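Local coordinates for protein nucleoside-diphosphate-sugar pyrophosphorylase (Vibrio cholerae, PDB 4EVW) that probably transfers a nucleotidyl group to a sugar phosphate, making a nucleoside-diphosphate sugar and releasing pyrophosphate, as nucleotidyltransferases of its family do, at residues A[30-34]-A[62-67]; A[49-55]-A[75-81]; A[144-149]-A[165-171]. The protein carries 1 engineered substitution. One frame throughout, in Å; residues are numbered along the deposited sequence.

Contact 1: residues A[30-34]-A[62-67]; sequences QTLFE and FVREKA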
loop_
_atom_site.group_PDB
_atom_site.type_symbol
_atom_site.label_atom_id
_atom_site.label_comp_id
_atom_site.label_asym_id
_atom_site.label_seq_id
_atom_site.Cartn_x
_atom_site.Cartn_y
_atom_site.Cartn_z
ATOM N N GLN A 30 -12.414 -17.701 0.925
ATOM C CA GLN A 30 -12.508 -16.340 1.434
ATOM C C GLN A 30 -12.227 -15.285 0.369
ATOM O O GLN A 30 -11.616 -15.571 -0.661
ATOM C CB GLN A 30 -11.569 -16.158 2.633
ATOM C CG GLN A 30 -10.101 -16.388 2.343
ATOM C CD GLN A 30 -9.248 -16.332 3.602
ATOM O OE1 GLN A 30 -8.020 -16.341 3.532
ATOM N NE2 GLN A 30 -9.900 -16.278 4.758
ATOM N N THR A 31 -12.685 -14.063 0.628
ATOM C CA THR A 31 -12.510 -12.956 -0.303
ATOM C C THR A 31 -11.062 -12.519 -0.434
ATOM O O THR A 31 -10.252 -12.733 0.466
ATOM C CB THR A 31 -13.346 -11.734 0.122
ATOM O OG1 THR A 31 -12.918 -11.285 1.416
ATOM C CG2 THR A 31 -14.829 -12.098 0.173
ATOM N N LEU A 32 -10.731 -11.907 -1.564
ATOM C CA LEU A 32 -9.371 -11.441 -1.766
ATOM C C LEU A 32 -9.056 -10.407 -0.681
ATOM O O LEU A 32 -7.912 -10.293 -0.241
ATOM C CB LEU A 32 -9.211 -10.862 -3.179
ATOM C CG LEU A 32 -9.454 -11.895 -4.295
ATOM C CD1 LEU A 32 -9.084 -11.299 -5.650
ATOM C CD2 LEU A 32 -8.618 -13.139 -4.035
ATOM N N PHE A 33 -10.078 -9.680 -0.227
ATOM C CA PHE A 33 -9.891 -8.692 0.837
ATOM C C PHE A 33 -9.321 -9.399 2.062
ATOM O O PHE A 33 -8.352 -8.942 2.667
ATOM C CB PHE A 33 -11.224 -8.043 1.219
ATOM C CG PHE A 33 -11.147 -7.173 2.447
ATOM C CD1 PHE A 33 -10.650 -5.875 2.374
ATOM C CD2 PHE A 33 -11.578 -7.655 3.679
ATOM C CE1 PHE A 33 -10.587 -5.073 3.512
ATOM C CE2 PHE A 33 -11.515 -6.858 4.821
ATOM C CZ PHE A 33 -11.020 -5.564 4.737
ATOM N N GLU A 34 -9.931 -10.526 2.419
ATOM C CA GLU A 34 -9.492 -11.300 3.576
ATOM C C GLU A 34 -8.100 -11.894 3.387
ATOM O O GLU A 34 -7.289 -11.894 4.316
ATOM C CB GLU A 34 -10.503 -12.409 3.871
ATOM C CG GLU A 34 -11.841 -11.894 4.388
ATOM C CD GLU A 34 -12.938 -12.936 4.276
ATOM O OE1 GLU A 34 -13.541 -13.056 3.187
ATOM O OE2 GLU A 34 -13.185 -13.645 5.274
ATOM N N PHE A 62 -19.232 -3.895 3.708
ATOM C CA PHE A 62 -18.473 -5.124 3.473
ATOM C C PHE A 62 -17.199 -5.150 4.329
ATOM O O PHE A 62 -16.919 -6.134 5.023
ATOM C CB PHE A 62 -18.111 -5.229 1.983
ATOM C CG PHE A 62 -17.090 -6.299 1.664
ATOM C CD1 PHE A 62 -17.482 -7.616 1.429
ATOM C CD2 PHE A 62 -15.738 -5.980 1.581
ATOM C CE1 PHE A 62 -16.536 -8.596 1.108
ATOM C CE2 PHE A 62 -14.785 -6.949 1.265
ATOM C CZ PHE A 62 -15.182 -8.260 1.026
ATOM N N VAL A 63 -16.434 -4.062 4.284
ATOM C CA VAL A 63 -15.192 -3.969 5.049
ATOM C C VAL A 63 -15.435 -4.035 6.550
ATOM O O VAL A 63 -14.725 -4.737 7.268
ATOM C CB VAL A 63 -14.428 -2.663 4.719
ATOM C CG1 VAL A 63 -13.216 -2.501 5.643
ATOM C CG2 VAL A 63 -13.979 -2.697 3.273
ATOM N N ARG A 64 -16.434 -3.304 7.029
ATOM C CA ARG A 64 -16.721 -3.320 8.454
ATOM C C ARG A 64 -17.068 -4.736 8.912
ATOM O O ARG A 64 -16.583 -5.197 9.946
ATOM C CB ARG A 64 -17.861 -2.360 8.788
ATOM C CG ARG A 64 -18.095 -2.237 10.283
ATOM C CD ARG A 64 -18.968 -1.043 10.628
ATOM N NE ARG A 64 -18.289 0.240 10.438
ATOM C CZ ARG A 64 -17.410 0.771 11.287
ATOM N NH1 ARG A 64 -17.082 0.138 12.406
ATOM N NH2 ARG A 64 -16.867 1.952 11.021
ATOM N N GLU A 65 -17.899 -5.431 8.140
ATOM C CA GLU A 65 -18.281 -6.795 8.497
ATOM C C GLU A 65 -17.092 -7.752 8.480
ATOM O O GLU A 65 -16.907 -8.537 9.414
ATOM C CB GLU A 65 -19.373 -7.319 7.552
ATOM C CG GLU A 65 -20.760 -6.741 7.819
ATOM C CD GLU A 65 -21.823 -7.319 6.893
ATOM O OE1 GLU A 65 -21.510 -8.263 6.138
ATOM O OE2 GLU A 65 -22.973 -6.833 6.918
ATOM N N LYS A 66 -16.287 -7.694 7.422
ATOM C CA LYS A 66 -15.127 -8.574 7.308
ATOM C C LYS A 66 -14.071 -8.281 8.372
ATOM O O LYS A 66 -13.513 -9.207 8.964
ATOM C CB LYS A 66 -14.497 -8.459 5.917
ATOM C CG LYS A 66 -15.393 -8.933 4.781
ATOM C CD LYS A 66 -15.678 -10.426 4.859
ATOM C CE LYS A 66 -16.676 -10.835 3.784
ATOM N NZ LYS A 66 -16.815 -12.312 3.653
ATOM N N ALA A 67 -13.791 -7.002 8.617
ATOM C CA ALA A 67 -12.794 -6.638 9.625
ATOM C C ALA A 67 -13.214 -7.138 11.006
ATOM O O ALA A 67 -12.399 -7.657 11.770
ATOM C CB ALA A 67 -12.604 -5.121 9.663
#

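Contact 2: residues A[49-55]-A[75-81]; sequences FLFIVRN and FYIAELH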
loop_
_atom_site.group_PDB
_atom_site.type_symbol
_atom_site.label_atom_id
_atom_site.label_comp_id
_atom_site.label_asym_id
_atom_site.label_seq_id
_atom_site.Cartn_x
_atom_site.Cartn_y
_atom_site.Cartn_z
ATOM N N PHE A 49 -6.117 -0.313 12.076
ATOM C CA PHE A 49 -6.170 -0.452 10.621
ATOM C C PHE A 49 -7.060 0.653 10.076
ATOM O O PHE A 49 -8.100 0.967 10.658
ATOM C CB PHE A 49 -6.801 -1.788 10.192
ATOM C CG PHE A 49 -5.908 -2.975 10.364
ATOM C CD1 PHE A 49 -5.558 -3.418 11.633
ATOM C CD2 PHE A 49 -5.412 -3.653 9.251
ATOM C CE1 PHE A 49 -4.728 -4.518 11.798
ATOM C CE2 PHE A 49 -4.580 -4.755 9.403
ATOM C CZ PHE A 49 -4.237 -5.190 10.681
ATOM N N LEU A 50 -6.650 1.246 8.962
ATOM C CA LEU A 50 -7.457 2.275 8.317
ATOM C C LEU A 50 -7.758 1.777 6.914
ATOM O O LEU A 50 -6.843 1.590 6.104
ATOM C CB LEU A 50 -6.706 3.606 8.231
ATOM C CG LEU A 50 -7.366 4.686 7.362
ATOM C CD1 LEU A 50 -8.735 5.065 7.905
ATOM C CD2 LEU A 50 -6.463 5.907 7.322
ATOM N N PHE A 51 -9.038 1.543 6.635
ATOM C CA PHE A 51 -9.453 1.085 5.318
ATOM C C PHE A 51 -10.030 2.298 4.601
ATOM O O PHE A 51 -10.958 2.935 5.101
ATOM C CB PHE A 51 -10.511 -0.014 5.460
ATOM C CG PHE A 51 -10.017 -1.232 6.201
ATOM C CD1 PHE A 51 -9.168 -2.144 5.581
ATOM C CD2 PHE A 51 -10.379 -1.450 7.524
ATOM C CE1 PHE A 51 -8.686 -3.262 6.271
ATOM C CE2 PHE A 51 -9.902 -2.565 8.224
ATOM C CZ PHE A 51 -9.055 -3.470 7.593
ATOM N N ILE A 52 -9.472 2.626 3.443
ATOM C CA ILE A 52 -9.947 3.779 2.688
ATOM C C ILE A 52 -10.667 3.251 1.469
ATOM O O ILE A 52 -10.059 2.717 0.544
ATOM C CB ILE A 52 -8.784 4.690 2.269
ATOM C CG1 ILE A 52 -7.914 5.003 3.492
ATOM C CG2 ILE A 52 -9.333 5.989 1.691
ATOM C CD1 ILE A 52 -6.600 5.701 3.158
ATOM N N VAL A 53 -11.982 3.404 1.486
ATOM C CA VAL A 53 -12.815 2.885 0.425
ATOM C C VAL A 53 -13.592 3.953 -0.293
ATOM O O VAL A 53 -13.595 5.128 0.088
ATOM C CB VAL A 53 -13.853 1.907 0.983
ATOM C CG1 VAL A 53 -13.171 0.832 1.798
ATOM C CG2 VAL A 53 -14.842 2.671 1.861
ATOM N N ARG A 54 -14.288 3.512 -1.327
ATOM C CA ARG A 54 -15.112 4.412 -2.094
ATOM C C ARG A 54 -16.575 4.101 -1.845
ATOM O O ARG A 54 -16.921 2.986 -1.453
ATOM C CB ARG A 54 -14.804 4.260 -3.553
ATOM C CG ARG A 54 -14.926 5.558 -4.209
ATOM C CD ARG A 54 -14.090 5.599 -5.418
ATOM N NE ARG A 54 -14.880 6.240 -6.441
ATOM C CZ ARG A 54 -15.433 5.594 -7.455
ATOM N NH1 ARG A 54 -15.262 4.282 -7.591
ATOM N NH2 ARG A 54 -16.187 6.259 -8.313
ATOM N N ASN A 55 -17.433 5.086 -2.086
ATOM C CA ASN A 55 -18.862 4.910 -1.871
ATOM C C ASN A 55 -19.543 4.116 -2.979
ATOM O O ASN A 55 -20.531 4.566 -3.552
ATOM C CB ASN A 55 -19.536 6.276 -1.718
ATOM C CG ASN A 55 -19.424 7.128 -2.966
ATOM O OD1 ASN A 55 -18.569 6.895 -3.822
ATOM N ND2 ASN A 55 -20.285 8.136 -3.069
ATOM N N PHE A 75 -10.214 -0.530 14.176
ATOM C CA PHE A 75 -10.121 -0.146 12.784
ATOM C C PHE A 75 -11.029 1.017 12.469
ATOM O O PHE A 75 -12.020 1.276 13.163
ATOM C CB PHE A 75 -10.386 -1.346 11.860
ATOM C CG PHE A 75 -11.804 -1.848 11.878
ATOM C CD1 PHE A 75 -12.754 -1.323 11.006
ATOM C CD2 PHE A 75 -12.186 -2.862 12.755
ATOM C CE1 PHE A 75 -14.065 -1.804 11.005
ATOM C CE2 PHE A 75 -13.493 -3.349 12.763
ATOM C CZ PHE A 75 -14.434 -2.820 11.885
ATOM N N TYR A 76 -10.658 1.728 11.414
ATOM C CA TYR A 76 -11.379 2.898 10.971
ATOM C C TYR A 76 -11.653 2.756 9.491
ATOM O O TYR A 76 -10.898 2.112 8.758
ATOM C CB TYR A 76 -10.524 4.143 11.213
ATOM C CG TYR A 76 -9.976 4.239 12.616
ATOM C CD1 TYR A 76 -10.759 4.728 13.662
ATOM C CD2 TYR A 76 -8.675 3.830 12.904
ATOM C CE1 TYR A 76 -10.253 4.808 14.959
ATOM C CE2 TYR A 76 -8.160 3.905 14.197
ATOM C CZ TYR A 76 -8.953 4.395 15.218
ATOM O OH TYR A 76 -8.441 4.473 16.497
ATOM N N ILE A 77 -12.746 3.355 9.051
ATOM C CA ILE A 77 -13.092 3.304 7.648
ATOM C C ILE A 77 -13.297 4.730 7.182
ATOM O O ILE A 77 -14.057 5.490 7.783
ATOM C CB ILE A 77 -14.379 2.493 7.411
ATOM C CG1 ILE A 77 -14.143 1.034 7.804
ATOM C CG2 ILE A 77 -14.799 2.594 5.944
ATOM C CD1 ILE A 77 -15.375 0.163 7.675
ATOM N N ALA A 78 -12.586 5.096 6.124
ATOM C CA ALA A 78 -12.701 6.427 5.557
ATOM C C ALA A 78 -13.338 6.201 4.199
ATOM O O ALA A 78 -12.772 5.526 3.341
ATOM C CB ALA A 78 -11.319 7.063 5.406
ATOM N N GLU A 79 -14.529 6.746 4.005
ATOM C CA GLU A 79 -15.220 6.557 2.740
ATOM C C GLU A 79 -15.068 7.784 1.854
ATOM O O GLU A 79 -15.467 8.884 2.231
ATOM C CB GLU A 79 -16.700 6.261 2.997
ATOM C CG GLU A 79 -17.485 5.911 1.751
ATOM C CD GLU A 79 -18.953 5.663 2.042
ATOM O OE1 GLU A 79 -19.441 4.557 1.734
ATOM O OE2 GLU A 79 -19.617 6.575 2.578
ATOM N N LEU A 80 -14.473 7.592 0.681
ATOM C CA LEU A 80 -14.257 8.681 -0.260
ATOM C C LEU A 80 -15.410 8.700 -1.259
ATOM O O LEU A 80 -15.942 7.653 -1.612
ATOM C CB LEU A 80 -12.917 8.485 -0.976
ATOM C CG LEU A 80 -11.713 8.357 -0.026
ATOM C CD1 LEU A 80 -10.414 8.409 -0.825
ATOM C CD2 LEU A 80 -11.739 9.487 0.998
ATOM N N HIS A 81 -15.796 9.884 -1.721
ATOM C CA HIS A 81 -16.920 9.981 -2.648
ATOM C C HIS A 81 -16.560 10.282 -4.100
ATOM O O HIS A 81 -17.435 10.305 -4.967
ATOM C CB HIS A 81 -17.920 11.001 -2.105
ATOM C CG HIS A 81 -18.476 10.631 -0.765
ATOM N ND1 HIS A 81 -19.499 9.720 -0.606
ATOM C CD2 HIS A 81 -18.115 11.009 0.485
ATOM C CE1 HIS A 81 -19.744 9.554 0.682
ATOM N NE2 HIS A 81 -18.918 10.326 1.366
HETATM O O HOH W 1 -18.748 2.346 0.481
#

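Contact 3: residues A[144-149]-A[165-171]; sequences WSFAKP and PISDLCS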
loop_
_atom_site.group_PDB
_atom_site.type_symbol
_atom_site.label_atom_id
_atom_site.label_comp_id
_atom_site.label_asym_id
_atom_site.label_seq_id
_atom_site.Cartn_x
_atom_site.Cartn_y
_atom_site.Cartn_z
ATOM N N TRP A 144 7.217 -2.209 -12.338
ATOM C CA TRP A 144 7.182 -2.164 -10.885
ATOM C C TRP A 144 7.702 -0.807 -10.454
ATOM O O TRP A 144 8.162 -0.019 -11.277
ATOM C CB TRP A 144 8.121 -3.212 -10.275
ATOM C CG TRP A 144 7.956 -4.606 -10.767
ATOM C CD1 TRP A 144 8.645 -5.211 -11.782
ATOM C CD2 TRP A 144 7.057 -5.588 -10.250
ATOM N NE1 TRP A 144 8.231 -6.513 -11.922
ATOM C CE2 TRP A 144 7.256 -6.771 -10.994
ATOM C CE3 TRP A 144 6.101 -5.584 -9.224
ATOM C CZ2 TRP A 144 6.532 -7.942 -10.748
ATOM C CZ3 TRP A 144 5.381 -6.746 -8.978
ATOM C CH2 TRP A 144 5.601 -7.910 -9.737
ATOM N N SER A 145 7.610 -0.530 -9.160
ATOM C CA SER A 145 8.189 0.688 -8.624
ATOM C C SER A 145 9.497 0.122 -8.088
ATOM O O SER A 145 9.518 -0.966 -7.513
ATOM C CB SER A 145 7.343 1.297 -7.499
ATOM O OG SER A 145 6.444 0.359 -6.943
ATOM N N PHE A 146 10.584 0.845 -8.309
ATOM C CA PHE A 146 11.907 0.388 -7.908
ATOM C C PHE A 146 12.549 1.222 -6.815
ATOM O O PHE A 146 12.276 2.411 -6.692
ATOM C CB PHE A 146 12.840 0.413 -9.119
ATOM C CG PHE A 146 12.394 -0.464 -10.246
ATOM C CD1 PHE A 146 11.467 -0.017 -11.184
ATOM C CD2 PHE A 146 12.898 -1.752 -10.362
ATOM C CE1 PHE A 146 11.051 -0.852 -12.227
ATOM C CE2 PHE A 146 12.490 -2.590 -11.396
ATOM C CZ PHE A 146 11.566 -2.140 -12.329
ATOM N N ALA A 147 13.408 0.588 -6.024
ATOM C CA ALA A 147 14.147 1.288 -4.981
ATOM C C ALA A 147 15.618 1.052 -5.322
ATOM O O ALA A 147 16.030 -0.086 -5.563
ATOM C CB ALA A 147 13.820 0.722 -3.604
ATOM N N LYS A 148 16.397 2.127 -5.367
ATOM C CA LYS A 148 17.815 2.032 -5.699
ATOM C C LYS A 148 18.674 2.025 -4.437
ATOM O O LYS A 148 18.585 2.927 -3.605
ATOM C CB LYS A 148 18.217 3.201 -6.602
ATOM C CG LYS A 148 19.664 3.167 -7.083
ATOM C CD LYS A 148 19.963 4.367 -7.977
ATOM C CE LYS A 148 21.411 4.381 -8.454
ATOM N NZ LYS A 148 21.757 5.667 -9.129
ATOM N N PRO A 149 19.518 0.997 -4.276
ATOM C CA PRO A 149 20.392 0.881 -3.104
ATOM C C PRO A 149 21.622 1.784 -3.185
ATOM O O PRO A 149 22.040 2.180 -4.275
ATOM C CB PRO A 149 20.757 -0.601 -3.102
ATOM C CG PRO A 149 20.850 -0.907 -4.566
ATOM C CD PRO A 149 19.647 -0.181 -5.154
ATOM N N PRO A 165 13.334 1.519 -14.327
ATOM C CA PRO A 165 14.078 0.427 -13.683
ATOM C C PRO A 165 15.462 0.844 -13.231
ATOM O O PRO A 165 16.465 0.385 -13.775
ATOM C CB PRO A 165 14.173 -0.631 -14.775
ATOM C CG PRO A 165 13.006 -0.361 -15.626
ATOM C CD PRO A 165 12.976 1.142 -15.704
ATOM N N ILE A 166 15.516 1.699 -12.224
ATOM C CA ILE A 166 16.786 2.174 -11.719
ATOM C C ILE A 166 17.525 1.118 -10.894
ATOM O O ILE A 166 18.618 1.373 -10.400
ATOM C CB ILE A 166 16.565 3.424 -10.867
ATOM C CG1 ILE A 166 15.606 3.097 -9.721
ATOM C CG2 ILE A 166 15.955 4.530 -11.724
ATOM C CD1 ILE A 166 15.374 4.249 -8.783
ATOM N N SER A 167 16.928 -0.063 -10.748
ATOM C CA SER A 167 17.542 -1.151 -9.982
ATOM C C SER A 167 16.735 -2.414 -10.220
ATOM O O SER A 167 15.806 -2.415 -11.022
ATOM C CB SER A 167 17.503 -0.845 -8.482
ATOM O OG SER A 167 16.223 -1.160 -7.948
ATOM N N ASP A 168 17.087 -3.494 -9.531
ATOM C CA ASP A 168 16.300 -4.709 -9.669
ATOM C C ASP A 168 15.617 -5.064 -8.347
ATOM O O ASP A 168 15.248 -6.213 -8.116
ATOM C CB ASP A 168 17.133 -5.882 -10.216
ATOM C CG ASP A 168 18.348 -6.181 -9.387
ATOM O OD1 ASP A 168 18.644 -5.398 -8.467
ATOM O OD2 ASP A 168 19.013 -7.202 -9.667
ATOM N N LEU A 169 15.449 -4.061 -7.487
ATOM C CA LEU A 169 14.746 -4.236 -6.216
ATOM C C LEU A 169 13.369 -3.620 -6.456
ATOM O O LEU A 169 13.231 -2.397 -6.522
ATOM C CB LEU A 169 15.458 -3.491 -5.088
ATOM C CG LEU A 169 16.896 -3.936 -4.796
ATOM C CD1 LEU A 169 17.491 -3.077 -3.704
ATOM C CD2 LEU A 169 16.903 -5.399 -4.393
ATOM N N CYS A 170 12.357 -4.472 -6.583
ATOM C CA CYS A 170 10.996 -4.020 -6.864
ATOM C C CYS A 170 10.090 -4.009 -5.646
ATOM O O CYS A 170 10.109 -4.936 -4.836
ATOM C CB CYS A 170 10.381 -4.915 -7.934
ATOM S SG CYS A 170 11.509 -5.221 -9.309
ATOM N N SER A 171 9.273 -2.966 -5.541
ATOM C CA SER A 171 8.355 -2.836 -4.416
ATOM C C SER A 171 7.272 -3.903 -4.386
ATOM O O SER A 171 6.690 -4.256 -5.416
ATOM C CB SER A 171 7.689 -1.454 -4.425
ATOM O OG SER A 171 6.684 -1.384 -3.426
#

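Contact 1: residues A[30-34]-A[62-67]
Phe33 and Phe62 meet as an offset edge-to-face pair, the edge of Phe62 turned to the face of Phe33, with planes at 69° and centroids 5.6 Å apart. Phe62 CE2 reaches Phe33 CB at 3.7 Å, while CZ of the same ring points at the Thr31 side chain, so one ring edge spans both residues. Phe33, its CG anti to the backbone N (chi1 171°), runs alongside Lys66 in the opposite direction and brings its CE2 to 3.6 Å from Lys66 CB; its CZ meets Val63 CG1. Lys66 CG lies over one face of Phe62 toward its rim, and the bend at chi2 (-65°) then turns the rest of the chain to Glu34. At 3.4 Å from Lys66 NZ to Glu34 OE1 this is a salt bridge with only a weak hydrogen bond.

What fixes the carboxylate is the capping box behind it. Glu34 OE1 accepts from Thr31 N at 2.9 Å, from above the carboxylate plane, and from Thr31 OG1 at 2.6 Å on its anti lone pair; Glu34 N returns a bond to Thr31 OG1. Thr31 thereby N-caps helix 32-37. Helix 32-37 thus packs by its first turn against helix 59-70, and Phe33 and Val63 both pack on Phe51 of strand 49-54.

Contact 2: residues A[49-55]-A[75-81]
Val53 sets CG2 between its backbone N and carbonyl carbon, and Ile77 sets its CG2 anti to the backbone N; the two methyls consequently meet at 4.1 Å, Val53 CG2 to Ile77 CG2. They belong to neighbouring parallel strands, 49-54 and 75-80, the two strands of a right-handed beta-alpha-beta crossover through helix 59-70, as in Rossmann-like nucleotidyltransferase domains. The strand directions diverge by 25°.

Pairing is in continuous register from Phe49 with Phe75 to Arg54 with Leu80. Six backbone bonds carry it, from Tyr76 N to Phe49 O at one end to Asn55 N to Leu80 O at the other. Leu80 N to Val53 O is short and nearly straight, 2.7 Å at 177°, whereas the terminal Asn55 bond is bent to 137°, where the strand gives way to loop.

One face carries Phe49, Phe51 and Val53 beside Phe75, Ile77 and Glu79, and helix 59-70 packs over it. Here Phe51 CE2 lies 3.9 Å from Phe75 CB, which comes to the edge of the Phe51 ring near its plane. Leu50, Ile52, Tyr76, Ala78 and Leu80 are on the other face, where the first four touch helix 87-100; Ile52 CG2 touches Leu80 CD1 at 3.7 Å, and Leu50 CD1 rests against both Tyr76 CB and Ala78 CB.

Near the C-terminal ends, the Glu79 side chain reaches forward from its pairing with Val53 to Asn55, its CD 3.9 Å from Asn55 CB. A water joins the strand ends, donating to Arg54 O at 2.7 Å and to Glu79 OE1 at 2.6 Å.

Contact 3: residues A[144-149]-A[165-171]
Phe146 and Cys170 form a single beta bridge with CA atoms 4.6 Å apart, where strand 146-149 runs roughly antiparallel to 169-171, at 142° between their directions. Two backbone bonds flank the bridge: Ser171 N to Ser145 O, 2.8 Å and almost straight at 174°, and Ala147 N to Leu169 O, 3.0 Å. On the N-terminal side of Leu169 a side chain takes over from the backbone. Ser167, in an ST turn, takes the Leu169 N-H on its OG and donates from that same atom to Ala147 O at 2.6 Å, standing well above the carbonyl plane.

The Phe146 ring sits between two covers. Pro165 CA lies over the centre of one face, a CH-pi contact 3.6 Å from the centroid, and Trp144 CB lies over the opposite face toward the rim. With CG anti to its carbonyl carbon (chi1 -60°), Phe146 also places CE2 obliquely against Cys170 SG. That sulfur is shared, for it contacts the five-membered ring of Trp144 too, whose NE1 bonds to Gly140 O.

Farther along, Ile166 CD1 packs on Lys148 CB, and Pro149 meets Leu169. Strand 146-149 pairs mainly with strand 157-161, so this bridge ties that hairpin to the edge of the main sheet, where Cys170 bonds to Phe137. At the other end Ser145 OG, bonded to the Tyr175 hydroxyl, approaches Ser171 CB at 3.3 Å.

In the fold
Contacts 1 and 2 are built into one unit: their segments alternate along the chain, and their centres lie about 13 Å apart. Helix 59-70, half of contact 1, is the crossover connecting the two strands of contact 2. The evidence is direct packing, with Val63 CG1 3.5 Å from Phe51 CG, Phe33 CZ 3.6 Å from Phe51 CE1, and Ala67 CB 3.7 Å from Phe75 CE2. Contact 3 is separate, its centre about 31 Å from that of contact 1 and about 29 Å from that of contact 2, on the opposite side of the chain's centre. Contacts 2 and 3 nonetheless reach the same mixed sheet, through strands 49-54 and 75-80 and through strand 169-172, with nearest atoms about 16 Å apart.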